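Local structure of nodulation protein S (Bradyrhizobium sp., 3OFK) at residues 15-20 with 79-84; 135-140 with 173-178. The protein probably uses S-adenosyl-L-methionine to N-methylate a precursor of the lipochitooligosaccharide nod factors that signal in rhizobial nodulation. All blocks are in the same frame, centred on the assembly; numbering follows the deposited sequence.

Contact 1 (15-20 with 79-84). With SAH (S-adenosyl-L-homocysteine), chain E.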
loop_
_atom_site.group_PDB
_atom_site.type_symbol
_atom_site.label_atom_id
_atom_site.label_comp_id
_atom_site.label_asym_id
_atom_site.label_seq_id
_atom_site.Cartn_x
_atom_site.Cartn_y
_atom_site.Cartn_z
ATOM N N GLN A 15 -6.745 -5.346 16.055
ATOM C CA GLN A 15 -7.920 -4.604 16.521
ATOM C C GLN A 15 -7.987 -3.195 15.918
ATOM O O GLN A 15 -9.068 -2.667 15.653
ATOM C CB GLN A 15 -7.922 -4.522 18.041
ATOM C CG GLN A 15 -8.055 -5.873 18.752
ATOM C CD GLN A 15 -7.973 -5.724 20.260
ATOM O OE1 GLN A 15 -7.651 -4.655 20.763
ATOM N NE2 GLN A 15 -8.268 -6.798 20.987
ATOM N N SER A 16 -6.817 -2.606 15.694
ATOM C CA SER A 16 -6.703 -1.315 15.061
ATOM C C SER A 16 -7.303 -1.363 13.657
ATOM O O SER A 16 -8.134 -0.521 13.282
ATOM C CB SER A 16 -5.226 -0.905 15.002
ATOM O OG SER A 16 -5.069 0.311 14.304
ATOM N N LEU A 17 -6.857 -2.358 12.890
ATOM C CA LEU A 17 -7.346 -2.614 11.548
ATOM C C LEU A 17 -8.872 -2.865 11.532
ATOM O O LEU A 17 -9.601 -2.230 10.755
ATOM C CB LEU A 17 -6.580 -3.817 10.978
ATOM C CG LEU A 17 -5.372 -3.548 10.075
ATOM C CD1 LEU A 17 -4.657 -2.246 10.348
ATOM C CD2 LEU A 17 -4.374 -4.713 10.003
ATOM N N GLU A 18 -9.315 -3.788 12.384
ATOM C CA GLU A 18 -10.723 -4.213 12.509
ATOM C C GLU A 18 -11.632 -3.014 12.845
ATOM O O GLU A 18 -12.766 -2.890 12.380
ATOM C CB GLU A 18 -10.816 -5.285 13.615
ATOM C CG GLU A 18 -12.217 -5.742 14.019
ATOM C CD GLU A 18 -12.222 -6.628 15.284
ATOM O OE1 GLU A 18 -11.619 -6.242 16.322
ATOM O OE2 GLU A 18 -12.843 -7.713 15.238
ATOM N N ARG A 19 -11.103 -2.125 13.650
ATOM C CA ARG A 19 -11.849 -0.926 14.022
ATOM C C ARG A 19 -12.007 0.034 12.844
ATOM O O ARG A 19 -13.115 0.526 12.592
ATOM C CB ARG A 19 -11.169 -0.238 15.182
ATOM C CG ARG A 19 -11.389 -0.973 16.500
ATOM C CD ARG A 19 -12.746 -0.644 17.133
ATOM N NE ARG A 19 -12.699 -0.749 18.602
ATOM C CZ ARG A 19 -12.252 0.201 19.431
ATOM N NH1 ARG A 19 -11.802 1.366 18.967
ATOM N NH2 ARG A 19 -12.254 -0.014 20.748
ATOM N N GLU A 20 -10.918 0.297 12.126
ATOM C CA GLU A 20 -10.990 1.193 10.958
ATOM C C GLU A 20 -11.869 0.609 9.870
ATOM O O GLU A 20 -12.596 1.343 9.197
ATOM C CB GLU A 20 -9.613 1.507 10.361
ATOM C CG GLU A 20 -8.904 2.689 10.945
ATOM C CD GLU A 20 -9.559 4.037 10.678
ATOM O OE1 GLU A 20 -10.473 4.172 9.828
ATOM O OE2 GLU A 20 -9.139 4.990 11.349
ATOM N N ILE A 79 -4.081 -8.485 -1.843
ATOM C CA ILE A 79 -3.925 -9.202 -0.597
ATOM C C ILE A 79 -4.205 -8.224 0.518
ATOM O O ILE A 79 -4.067 -7.016 0.368
ATOM C CB ILE A 79 -2.577 -9.950 -0.437
ATOM C CG1 ILE A 79 -1.383 -9.009 -0.266
ATOM C CG2 ILE A 79 -2.332 -10.879 -1.673
ATOM C CD1 ILE A 79 -0.241 -9.605 0.541
ATOM N N ASP A 80 -4.685 -8.778 1.610
ATOM C CA ASP A 80 -4.924 -8.042 2.806
ATOM C C ASP A 80 -4.992 -9.013 3.978
ATOM O O ASP A 80 -5.567 -10.102 3.897
ATOM C CB ASP A 80 -6.223 -7.261 2.710
ATOM C CG ASP A 80 -6.247 -6.105 3.686
ATOM O OD1 ASP A 80 -6.293 -6.345 4.941
ATOM O OD2 ASP A 80 -6.105 -4.966 3.196
ATOM N N VAL A 81 -4.383 -8.615 5.075
ATOM C CA VAL A 81 -4.336 -9.438 6.257
ATOM C C VAL A 81 -5.716 -9.560 6.910
ATOM O O VAL A 81 -5.967 -10.491 7.663
ATOM C CB VAL A 81 -3.342 -8.852 7.254
ATOM C CG1 VAL A 81 -3.950 -7.639 7.971
ATOM C CG2 VAL A 81 -2.928 -9.909 8.236
ATOM N N MET A 82 -6.621 -8.632 6.595
ATOM C CA MET A 82 -7.959 -8.611 7.171
ATOM C C MET A 82 -9.055 -9.127 6.243
ATOM O O MET A 82 -9.394 -8.457 5.265
ATOM C CB MET A 82 -8.316 -7.183 7.582
ATOM C CG MET A 82 -7.325 -6.551 8.597
ATOM S SD MET A 82 -7.117 -7.522 10.098
ATOM C CE MET A 82 -8.682 -7.242 10.900
ATOM N N PRO A 83 -9.656 -10.290 6.567
ATOM C CA PRO A 83 -10.824 -10.672 5.756
ATOM C C PRO A 83 -11.885 -9.583 5.530
ATOM O O PRO A 83 -12.427 -9.507 4.430
ATOM C CB PRO A 83 -11.413 -11.852 6.524
ATOM C CG PRO A 83 -10.226 -12.451 7.239
ATOM C CD PRO A 83 -9.365 -11.284 7.619
ATOM N N ARG A 84 -12.207 -8.762 6.547
ATOM C CA ARG A 84 -13.164 -7.655 6.365
ATOM C C ARG A 84 -12.743 -6.683 5.239
ATOM O O ARG A 84 -13.622 -6.150 4.543
ATOM C CB ARG A 84 -13.441 -6.912 7.695
ATOM C CG ARG A 84 -14.456 -5.734 7.615
ATOM C CD ARG A 84 -15.908 -6.162 7.685
ATOM N NE ARG A 84 -16.682 -5.967 6.445
ATOM C CZ ARG A 84 -17.195 -6.935 5.664
ATOM N NH1 ARG A 84 -17.023 -8.240 5.922
ATOM N NH2 ARG A 84 -17.898 -6.591 4.590
HETATM N N SAH E . -3.164 0.728 0.161
HETATM C CA SAH E . -4.433 1.397 0.428
HETATM C CB SAH E . -4.950 0.993 1.806
HETATM C CG SAH E . -4.177 1.418 3.044
HETATM S SD SAH E . -5.013 1.068 4.631
HETATM C C SAH E . -4.366 2.928 0.312
HETATM O O SAH E . -3.285 3.520 0.272
HETATM O OXT SAH E . -5.398 3.594 0.257
HETATM C "C5'" SAH E . -3.965 -0.355 5.077
HETATM C "C4'" SAH E . -4.418 -1.739 4.655
HETATM O "O4'" SAH E . -3.343 -2.652 4.876
HETATM C "C3'" SAH E . -5.623 -2.270 5.430
HETATM O "O3'" SAH E . -6.546 -2.891 4.524
HETATM C "C2'" SAH E . -4.990 -3.296 6.383
HETATM O "O2'" SAH E . -5.881 -4.329 6.729
HETATM C "C1'" SAH E . -3.852 -3.798 5.537
HETATM N N9 SAH E . -2.724 -4.478 6.213
HETATM C C8 SAH E . -2.131 -4.137 7.402
HETATM N N7 SAH E . -1.109 -4.991 7.622
HETATM C C5 SAH E . -1.031 -5.863 6.601
HETATM C C6 SAH E . -0.115 -6.887 6.360
HETATM N N6 SAH E . 0.822 -7.172 7.307
HETATM N N1 SAH E . -0.264 -7.628 5.213
HETATM C C2 SAH E . -1.270 -7.310 4.307
HETATM N N3 SAH E . -2.152 -6.263 4.553
HETATM C C4 SAH E . -2.021 -5.532 5.683
#
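Asp80 OD1 is gripped twice: the backbone N of Met82 donates to it at 2.8 Å, nearly straight (N-H...O 164°), and O2' of SAH donates at 2.7 Å. The Met82 bond uses the anti lone pair and closes an Asx turn, so the chain just past the strand helps set the rotation of the carboxylate, together with Cys60. Asp80 OD2 takes the other ribose hydroxyl, O3', and also the N-H of Cys60. An acidic residue at the end of the second strand, bidentate on the ribose diol, is the classical nucleoside anchor of Rossmann-like methyltransferases, and here it is seen with SAH, the demethylated product of the methyl donor, bound.

Across the two segments the contact is apolar. Leu17 reaches in from the helix in an off-minimum shape (chi1 -97°, chi2 28°) that puts CG beside O2' and CD2 out of the plane at the C8 rim of the adenine, 3.5 Å from C8 of SAH. The same methyl meets Val81 CG1 at 3.6 Å, the two side chains crossing at about a right angle; Val81 CG1 stands over C4 of SAH, and Leu17 CD2 lies on the same side of the base. Met82 lies alongside: its CG packs 3.7 Å from Leu17 CB, and the chain, bent at both later torsions, carries CE to the helix backbone, 3.8 Å from Glu18 N.

Met82 is the N-cap residue of helix 83-92 and also touches Tyr14 and Leu21, while Leu17 reaches Tyr126 on another loop. Helix 13-21 thus lies across the turn joining strand 73-80 to helix 83-92; strand 73-80 itself lies in the sheet between strands 52-58 and 99-103.

Contact 2 (135-140 with 173-178)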
loop_
_atom_site.group_PDB
_atom_site.type_symbol
_atom_site.label_atom_id
_atom_site.label_comp_id
_atom_site.label_asym_id
_atom_site.label_seq_id
_atom_site.Cartn_x
_atom_site.Cartn_y
_atom_site.Cartn_z
ATOM N N THR A 135 11.884 -8.596 5.599
ATOM C CA THR A 135 11.351 -9.850 5.084
ATOM C C THR A 135 10.245 -9.562 4.047
ATOM O O THR A 135 10.253 -10.104 2.952
ATOM C CB THR A 135 10.771 -10.745 6.197
ATOM O OG1 THR A 135 11.841 -11.282 6.983
ATOM C CG2 THR A 135 9.986 -11.908 5.602
ATOM N N ALA A 136 9.294 -8.725 4.417
ATOM C CA ALA A 136 8.222 -8.327 3.497
ATOM C C ALA A 136 8.763 -7.647 2.228
ATOM O O ALA A 136 8.286 -7.880 1.140
ATOM C CB ALA A 136 7.251 -7.385 4.192
ATOM N N ILE A 137 9.731 -6.767 2.383
ATOM C CA ILE A 137 10.343 -6.130 1.240
ATOM C C ILE A 137 11.023 -7.166 0.358
ATOM O O ILE A 137 10.854 -7.104 -0.844
ATOM C CB ILE A 137 11.301 -5.026 1.653
ATOM C CG1 ILE A 137 10.508 -3.894 2.216
ATOM C CG2 ILE A 137 12.106 -4.494 0.467
ATOM C CD1 ILE A 137 11.315 -2.931 2.942
ATOM N N ASP A 138 11.733 -8.142 0.933
ATOM C CA ASP A 138 12.430 -9.144 0.102
ATOM C C ASP A 138 11.395 -9.903 -0.714
ATOM O O ASP A 138 11.630 -10.288 -1.873
ATOM C CB ASP A 138 13.264 -10.140 0.948
ATOM C CG ASP A 138 14.439 -9.487 1.679
ATOM O OD1 ASP A 138 14.795 -8.344 1.351
ATOM O OD2 ASP A 138 15.007 -10.119 2.605
ATOM N N ASN A 139 10.256 -10.161 -0.083
ATOM C CA ASN A 139 9.172 -10.922 -0.701
ATOM C C ASN A 139 8.615 -10.156 -1.898
ATOM O O ASN A 139 8.373 -10.729 -2.956
ATOM C CB ASN A 139 8.072 -11.192 0.341
ATOM C CG ASN A 139 7.047 -12.264 -0.111
ATOM O OD1 ASN A 139 7.292 -13.072 -1.017
ATOM N ND2 ASN A 139 5.887 -12.265 0.545
ATOM N N MET A 140 8.384 -8.855 -1.693
ATOM C CA MET A 140 7.918 -7.968 -2.749
ATOM C C MET A 140 8.941 -7.909 -3.910
ATOM O O MET A 140 8.556 -8.027 -5.097
ATOM C CB MET A 140 7.648 -6.569 -2.186
ATOM C CG MET A 140 6.495 -6.508 -1.261
ATOM S SD MET A 140 6.007 -4.796 -0.967
ATOM C CE MET A 140 7.421 -4.071 -0.115
ATOM N N ILE A 173 12.204 3.511 1.963
ATOM C CA ILE A 173 12.828 3.914 0.699
ATOM C C ILE A 173 14.299 3.511 0.704
ATOM O O ILE A 173 14.816 2.992 -0.294
ATOM C CB ILE A 173 12.633 5.433 0.429
ATOM C CG1 ILE A 173 11.185 5.715 -0.011
ATOM C CG2 ILE A 173 13.578 5.927 -0.651
ATOM C CD1 ILE A 173 10.816 7.162 -0.039
ATOM N N THR A 174 14.973 3.737 1.841
ATOM C CA THR A 174 16.367 3.371 1.981
ATOM C C THR A 174 16.604 1.894 1.718
ATOM O O THR A 174 17.546 1.535 0.995
ATOM C CB THR A 174 16.930 3.792 3.364
ATOM O OG1 THR A 174 16.896 5.215 3.446
ATOM C CG2 THR A 174 18.397 3.322 3.557
ATOM N N ILE A 175 15.765 1.059 2.315
ATOM C CA ILE A 175 15.879 -0.398 2.222
ATOM C C ILE A 175 15.497 -0.866 0.819
ATOM O O ILE A 175 16.177 -1.709 0.222
ATOM C CB ILE A 175 14.971 -1.103 3.257
ATOM C CG1 ILE A 175 15.450 -0.802 4.696
ATOM C CG2 ILE A 175 14.930 -2.611 2.993
ATOM C CD1 ILE A 175 14.479 -1.291 5.796
ATOM N N LEU A 176 14.410 -0.302 0.295
ATOM C CA LEU A 176 13.998 -0.589 -1.076
ATOM C C LEU A 176 15.116 -0.324 -2.065
ATOM O O LEU A 176 15.300 -1.105 -2.988
ATOM C CB LEU A 176 12.768 0.233 -1.457
ATOM C CG LEU A 176 11.446 -0.211 -0.863
ATOM C CD1 LEU A 176 10.335 0.794 -1.162
ATOM C CD2 LEU A 176 11.088 -1.558 -1.394
ATOM N N THR A 177 15.864 0.767 -1.851
ATOM C CA THR A 177 16.909 1.218 -2.771
ATOM C C THR A 177 18.120 0.245 -2.887
ATOM O O THR A 177 18.876 0.299 -3.874
ATOM C CB THR A 177 17.395 2.683 -2.410
ATOM O OG1 THR A 177 16.268 3.579 -2.356
ATOM C CG2 THR A 177 18.446 3.215 -3.440
ATOM N N GLU A 178 18.294 -0.622 -1.885
ATOM C CA GLU A 178 19.364 -1.630 -1.856
ATOM C C GLU A 178 19.115 -2.713 -2.890
ATOM O O GLU A 178 20.055 -3.339 -3.377
ATOM C CB GLU A 178 19.456 -2.316 -0.471
ATOM C CG GLU A 178 19.786 -1.398 0.731
ATOM C CD GLU A 178 19.423 -2.006 2.099
ATOM O OE1 GLU A 178 19.383 -1.245 3.095
ATOM O OE2 GLU A 178 19.182 -3.230 2.189
#
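No ring takes part where Ile137 packs on Ile175 and Leu176; the flat group here, not itself part of the contact, is the peptide carbonyl of Ile173, on the second helix one turn before Thr177. Its oxygen is approached from opposite faces of the carbonyl plane, by the backbone N of Thr177 in the regular helical bond and by Thr177 OG1 at 2.6 Å, the hydroxyl standing 38° out of the plane. Across the contact all is aliphatic. Ile137 works as a fork: CD1 meets Ile175 CG2 at 3.6 Å, and CG2, anti to the backbone N, meets Leu176 CD2 at the same distance. Against each partner Ile137 crosses at about a right angle.

Helix 130-142 is the crossover between the neighbouring parallel strands 115-121 and 148-155, a beta-alpha-beta unit of the Rossmann-like fold; helix 169-179 follows on the way from strand 148-155 to the edge strand 181-189. Beneath them, Leu176 rests on Leu150, Phe152 and Phe202 and Met140 on Leu150, so the sheet closes the apolar layer. On the exposed side the carboxylates of Asp138 and Glu178 stay 6.8 Å apart (OD1 to OE2), and Glu178 has a long, weak ion pair with Arg134.

How the contacts relate
Read from the N terminus, the chain first forms helix 13-21 and returns to it 58 residues later, after helix 33-46, strand 52-58, helix 64-69 and most of strand 73-80; contact 1 closes that long loop at the cofactor pocket. Contact 2 opens only afterwards and closes a shorter loop of 32 residues, which holds strand 148-155. The two therefore follow in series, neither nested nor crossed. The centres of contact 1 and contact 2 lie about 23 Å apart, and the nearest atoms of contacts 1 and 2 about 7 Å, without touching. Contact 1 ties an N-terminal helix to the nucleotide-binding end of the parallel strands; contact 2 joins two helices beside the later strands, where the sheet turns antiparallel.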